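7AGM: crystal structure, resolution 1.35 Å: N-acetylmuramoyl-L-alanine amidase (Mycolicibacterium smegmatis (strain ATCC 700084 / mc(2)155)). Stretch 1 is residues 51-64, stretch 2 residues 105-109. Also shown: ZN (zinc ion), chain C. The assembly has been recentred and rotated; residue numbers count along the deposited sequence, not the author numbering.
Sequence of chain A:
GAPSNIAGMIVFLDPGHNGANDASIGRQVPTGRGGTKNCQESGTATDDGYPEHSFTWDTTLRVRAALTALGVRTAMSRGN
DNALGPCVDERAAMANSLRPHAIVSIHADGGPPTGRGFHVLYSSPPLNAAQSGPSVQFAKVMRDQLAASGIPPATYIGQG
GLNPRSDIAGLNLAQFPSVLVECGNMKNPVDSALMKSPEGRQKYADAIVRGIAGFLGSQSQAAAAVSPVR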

# COMPACT_ATOMS: atom_id res chain seq x y z
N PRO A 51 6.57 -3.91 -14.68
CA PRO A 51 6.87 -2.86 -13.69
C PRO A 51 5.93 -2.85 -12.49
O PRO A 51 4.73 -3.13 -12.59
CB PRO A 51 6.70 -1.57 -14.50
CG PRO A 51 5.68 -1.91 -15.54
CD PRO A 51 5.84 -3.39 -15.85
N GLU A 52 6.52 -2.48 -11.35
CA GLU A 52 5.76 -2.31 -10.12
C GLU A 52 4.53 -1.42 -10.34
O GLU A 52 3.44 -1.72 -9.83
CB GLU A 52 6.64 -1.71 -9.03
CG GLU A 52 5.88 -1.51 -7.72
CD GLU A 52 6.72 -0.88 -6.63
OE1 GLU A 52 7.93 -0.67 -6.87
OE2 GLU A 52 6.18 -0.59 -5.55
N HIS A 53 4.68 -0.33 -11.10
CA HIS A 53 3.58 0.61 -11.22
C HIS A 53 2.35 -0.02 -11.87
O HIS A 53 1.22 0.36 -11.55
CB HIS A 53 4.02 1.89 -11.93
CG HIS A 53 4.24 1.74 -13.41
ND1 HIS A 53 3.21 1.71 -14.32
CD2 HIS A 53 5.39 1.66 -14.12
CE1 HIS A 53 3.71 1.60 -15.54
NE2 HIS A 53 5.03 1.57 -15.45
N SER A 54 2.55 -0.98 -12.78
CA SER A 54 1.40 -1.65 -13.39
C SER A 54 0.79 -2.68 -12.44
O SER A 54 -0.44 -2.82 -12.38
CB SER A 54 1.80 -2.30 -14.72
OG SER A 54 2.23 -1.31 -15.64
N PHE A 55 1.64 -3.39 -11.69
CA PHE A 55 1.12 -4.31 -10.68
C PHE A 55 0.27 -3.58 -9.65
O PHE A 55 -0.84 -4.02 -9.31
CB PHE A 55 2.26 -5.04 -9.96
CG PHE A 55 1.80 -5.72 -8.70
CD1 PHE A 55 1.07 -6.90 -8.76
CD2 PHE A 55 2.06 -5.17 -7.46
CE1 PHE A 55 0.62 -7.53 -7.61
CE2 PHE A 55 1.62 -5.79 -6.30
CZ PHE A 55 0.90 -6.97 -6.36
N THR A 56 0.78 -2.46 -9.12
CA THR A 56 0.02 -1.77 -8.08
C THR A 56 -1.27 -1.18 -8.64
O THR A 56 -2.30 -1.20 -7.97
CB THR A 56 0.87 -0.67 -7.43
OG1 THR A 56 1.12 0.37 -8.39
CG2 THR A 56 2.20 -1.22 -6.89
N TRP A 57 -1.22 -0.68 -9.87
CA TRP A 57 -2.41 -0.10 -10.49
C TRP A 57 -3.52 -1.14 -10.63
O TRP A 57 -4.64 -0.96 -10.13
CB TRP A 57 -2.02 0.48 -11.85
CG TRP A 57 -3.18 0.94 -12.67
CD1 TRP A 57 -3.66 0.38 -13.83
CD2 TRP A 57 -4.02 2.07 -12.40
NE1 TRP A 57 -4.73 1.09 -14.29
CE2 TRP A 57 -4.98 2.13 -13.44
CE3 TRP A 57 -4.06 3.03 -11.38
CZ2 TRP A 57 -5.96 3.12 -13.48
CZ3 TRP A 57 -5.04 4.01 -11.44
CH2 TRP A 57 -5.97 4.04 -12.47
N ASP A 58 -3.21 -2.27 -11.29
CA ASP A 58 -4.26 -3.25 -11.55
C ASP A 58 -4.76 -3.89 -10.26
O ASP A 58 -5.97 -4.09 -10.09
CB ASP A 58 -3.77 -4.29 -12.55
CG ASP A 58 -4.89 -5.21 -12.99
OD1 ASP A 58 -5.75 -4.75 -13.76
OD2 ASP A 58 -4.91 -6.38 -12.55
N THR A 59 -3.85 -4.18 -9.32
CA THR A 59 -4.27 -4.74 -8.04
C THR A 59 -5.18 -3.77 -7.30
O THR A 59 -6.21 -4.18 -6.73
CB THR A 59 -3.04 -5.09 -7.20
OG1 THR A 59 -2.23 -6.03 -7.92
CG2 THR A 59 -3.44 -5.72 -5.87
N THR A 60 -4.86 -2.47 -7.35
CA THR A 60 -5.69 -1.49 -6.65
C THR A 60 -7.07 -1.37 -7.28
O THR A 60 -8.07 -1.21 -6.57
CB THR A 60 -4.97 -0.13 -6.57
OG1 THR A 60 -3.72 -0.28 -5.87
CG2 THR A 60 -5.84 0.87 -5.80
N LEU A 61 -7.16 -1.49 -8.62
CA LEU A 61 -8.46 -1.46 -9.28
C LEU A 61 -9.33 -2.61 -8.79
O LEU A 61 -10.55 -2.46 -8.61
CB LEU A 61 -8.29 -1.54 -10.79
CG LEU A 61 -7.69 -0.31 -11.47
CD1 LEU A 61 -7.55 -0.54 -12.97
CD2 LEU A 61 -8.55 0.93 -11.20
N ARG A 62 -8.73 -3.78 -8.60
CA ARG A 62 -9.47 -4.93 -8.09
C ARG A 62 -9.91 -4.70 -6.65
O ARG A 62 -11.05 -5.03 -6.30
CB ARG A 62 -8.62 -6.19 -8.24
CG ARG A 62 -8.37 -6.54 -9.70
CD ARG A 62 -7.29 -7.60 -9.88
NE ARG A 62 -6.95 -7.79 -11.29
CZ ARG A 62 -7.56 -8.63 -12.11
NH1 ARG A 62 -8.56 -9.39 -11.67
NH2 ARG A 62 -7.17 -8.72 -13.37
N VAL A 63 -9.03 -4.13 -5.82
CA VAL A 63 -9.42 -3.77 -4.46
C VAL A 63 -10.59 -2.80 -4.47
O VAL A 63 -11.58 -2.97 -3.74
CB VAL A 63 -8.22 -3.19 -3.68
CG1 VAL A 63 -8.67 -2.56 -2.36
CG2 VAL A 63 -7.16 -4.27 -3.43
N ARG A 64 -10.52 -1.76 -5.32
CA ARG A 64 -11.58 -0.77 -5.36
C ARG A 64 -12.92 -1.39 -5.72
O ARG A 64 -13.95 -1.09 -5.10
CB ARG A 64 -11.25 0.36 -6.34
CG ARG A 64 -12.43 1.30 -6.48
CD ARG A 64 -12.11 2.51 -7.28
NE ARG A 64 -12.01 2.20 -8.70
CZ ARG A 64 -11.80 3.12 -9.63
NH1 ARG A 64 -11.68 4.39 -9.27
NH2 ARG A 64 -11.72 2.77 -10.90
N SER A 105 -1.72 2.04 0.93
CA SER A 105 -0.82 2.19 -0.20
C SER A 105 -0.34 0.81 -0.60
O SER A 105 -0.00 -0.01 0.26
CB SER A 105 0.35 3.09 0.18
OG SER A 105 1.25 3.24 -0.90
N ILE A 106 -0.37 0.51 -1.90
CA ILE A 106 -0.09 -0.82 -2.41
C ILE A 106 1.18 -0.77 -3.25
O ILE A 106 1.28 0.04 -4.18
CB ILE A 106 -1.28 -1.39 -3.19
CG1 ILE A 106 -2.49 -1.55 -2.25
CG2 ILE A 106 -0.92 -2.72 -3.81
CD1 ILE A 106 -3.74 -2.09 -2.93
N HIS A 107 2.14 -1.64 -2.92
CA HIS A 107 3.47 -1.63 -3.51
C HIS A 107 3.93 -3.05 -3.77
O HIS A 107 3.31 -4.03 -3.33
CB HIS A 107 4.50 -0.96 -2.58
CG HIS A 107 4.41 0.52 -2.60
ND1 HIS A 107 5.33 1.31 -3.27
CD2 HIS A 107 3.51 1.38 -2.05
CE1 HIS A 107 5.00 2.58 -3.13
NE2 HIS A 107 3.90 2.65 -2.39
N ALA A 108 5.06 -3.15 -4.47
CA ALA A 108 5.81 -4.40 -4.58
C ALA A 108 7.29 -4.08 -4.45
O ALA A 108 7.75 -3.00 -4.83
CB ALA A 108 5.55 -5.12 -5.91
N ASP A 109 8.03 -5.04 -3.91
CA ASP A 109 9.37 -4.81 -3.40
C ASP A 109 10.43 -5.39 -4.32
O ASP A 109 10.15 -6.20 -5.21
CB ASP A 109 9.50 -5.48 -2.03
CG ASP A 109 10.60 -4.89 -1.19
OD1 ASP A 109 11.06 -3.76 -1.49
OD2 ASP A 109 11.00 -5.56 -0.22
ZN ZN C . 7.01 0.82 -4.32
O HOH W 1 9.11 0.75 -4.73
O HOH W 2 7.94 -0.71 -3.26
O HOH W 3 8.21 2.13 -2.97

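The contact between helix 52-64 and strand 105-109 is a mixed one, a helix packed roughly antiparallel to the last residues of a strand, with methyls and a ring set against the strand's side chains and backbone and a zinc ion that both elements bind at one end. It illustrates a general principle: ligands supplied by two separate elements can sit at one end of a contact that continues as side-chain packing.

The two axes approach to 7.6 Å, and their directions differ by 142°, so the helix runs roughly against the strand. As a result, the first turn of the helix lies beside the last residues of the strand, with the CA atoms of Glu52 and Ala108 5.9 Å apart.

At this end, Glu52 extends a side chain with chi1 and chi2 both t that places OE2 2.0 Å from ZN. His107 ND1 reaches the same ion, also at 2.0 Å. As neighbouring ligands of one ion, Glu52 OE2 and His107 ND1 are 3.1 Å apart, a closeness that reflects their shared metal rather than a hydrogen bond. Three waters and one ligand from elsewhere in the structure complete the coordination. The same carboxylate oxygen has a second role: Ala108 N donates to Glu52 OE2 at 3.0 Å and 170°, a nearly linear bond that ties the metal ligand to the strand backbone. The carbonyl of Ala108 also lies nearby, with Ala108 O 3.0 Å from Glu52 OE2, but both atoms are acceptors. Instead, Ala108 O accepts from water 2, and Glu52 OE1 from water 1, each at 2.8 Å; both waters bind the zinc, so these first-shell waters link the ion to Ala108 O on the strand and to the second carboxylate oxygen of Glu52 on the helix.

Strand alternation sorts the rest. Ile106 and Ala108 point their CA-to-CB bonds toward the helix, whereas those of Ser105 and Asp109 point away; His107 also points away overall, although its CB touches the helix. Ala108 CB packs 3.8 Å from Phe55 CD2, and His107 O lies near the plane of the Phe55 ring, at its edge, 3.8 Å from Phe55 CE2. One turn on from Glu52, Thr56 CG2 fits tightly against the backbone, 3.1 Å from Ile106 O and 3.6 Å from His107 CA.

Ile106 contributes the largest covered area, reaching further down the helix: its CD1 is 4.1 Å from Val63 CG2 and 3.5 Å from Thr60 OG1. Thr60 OG1 lies beside this methyl while donating to Thr56 O at 2.7 Å, so its proton is used within the helix.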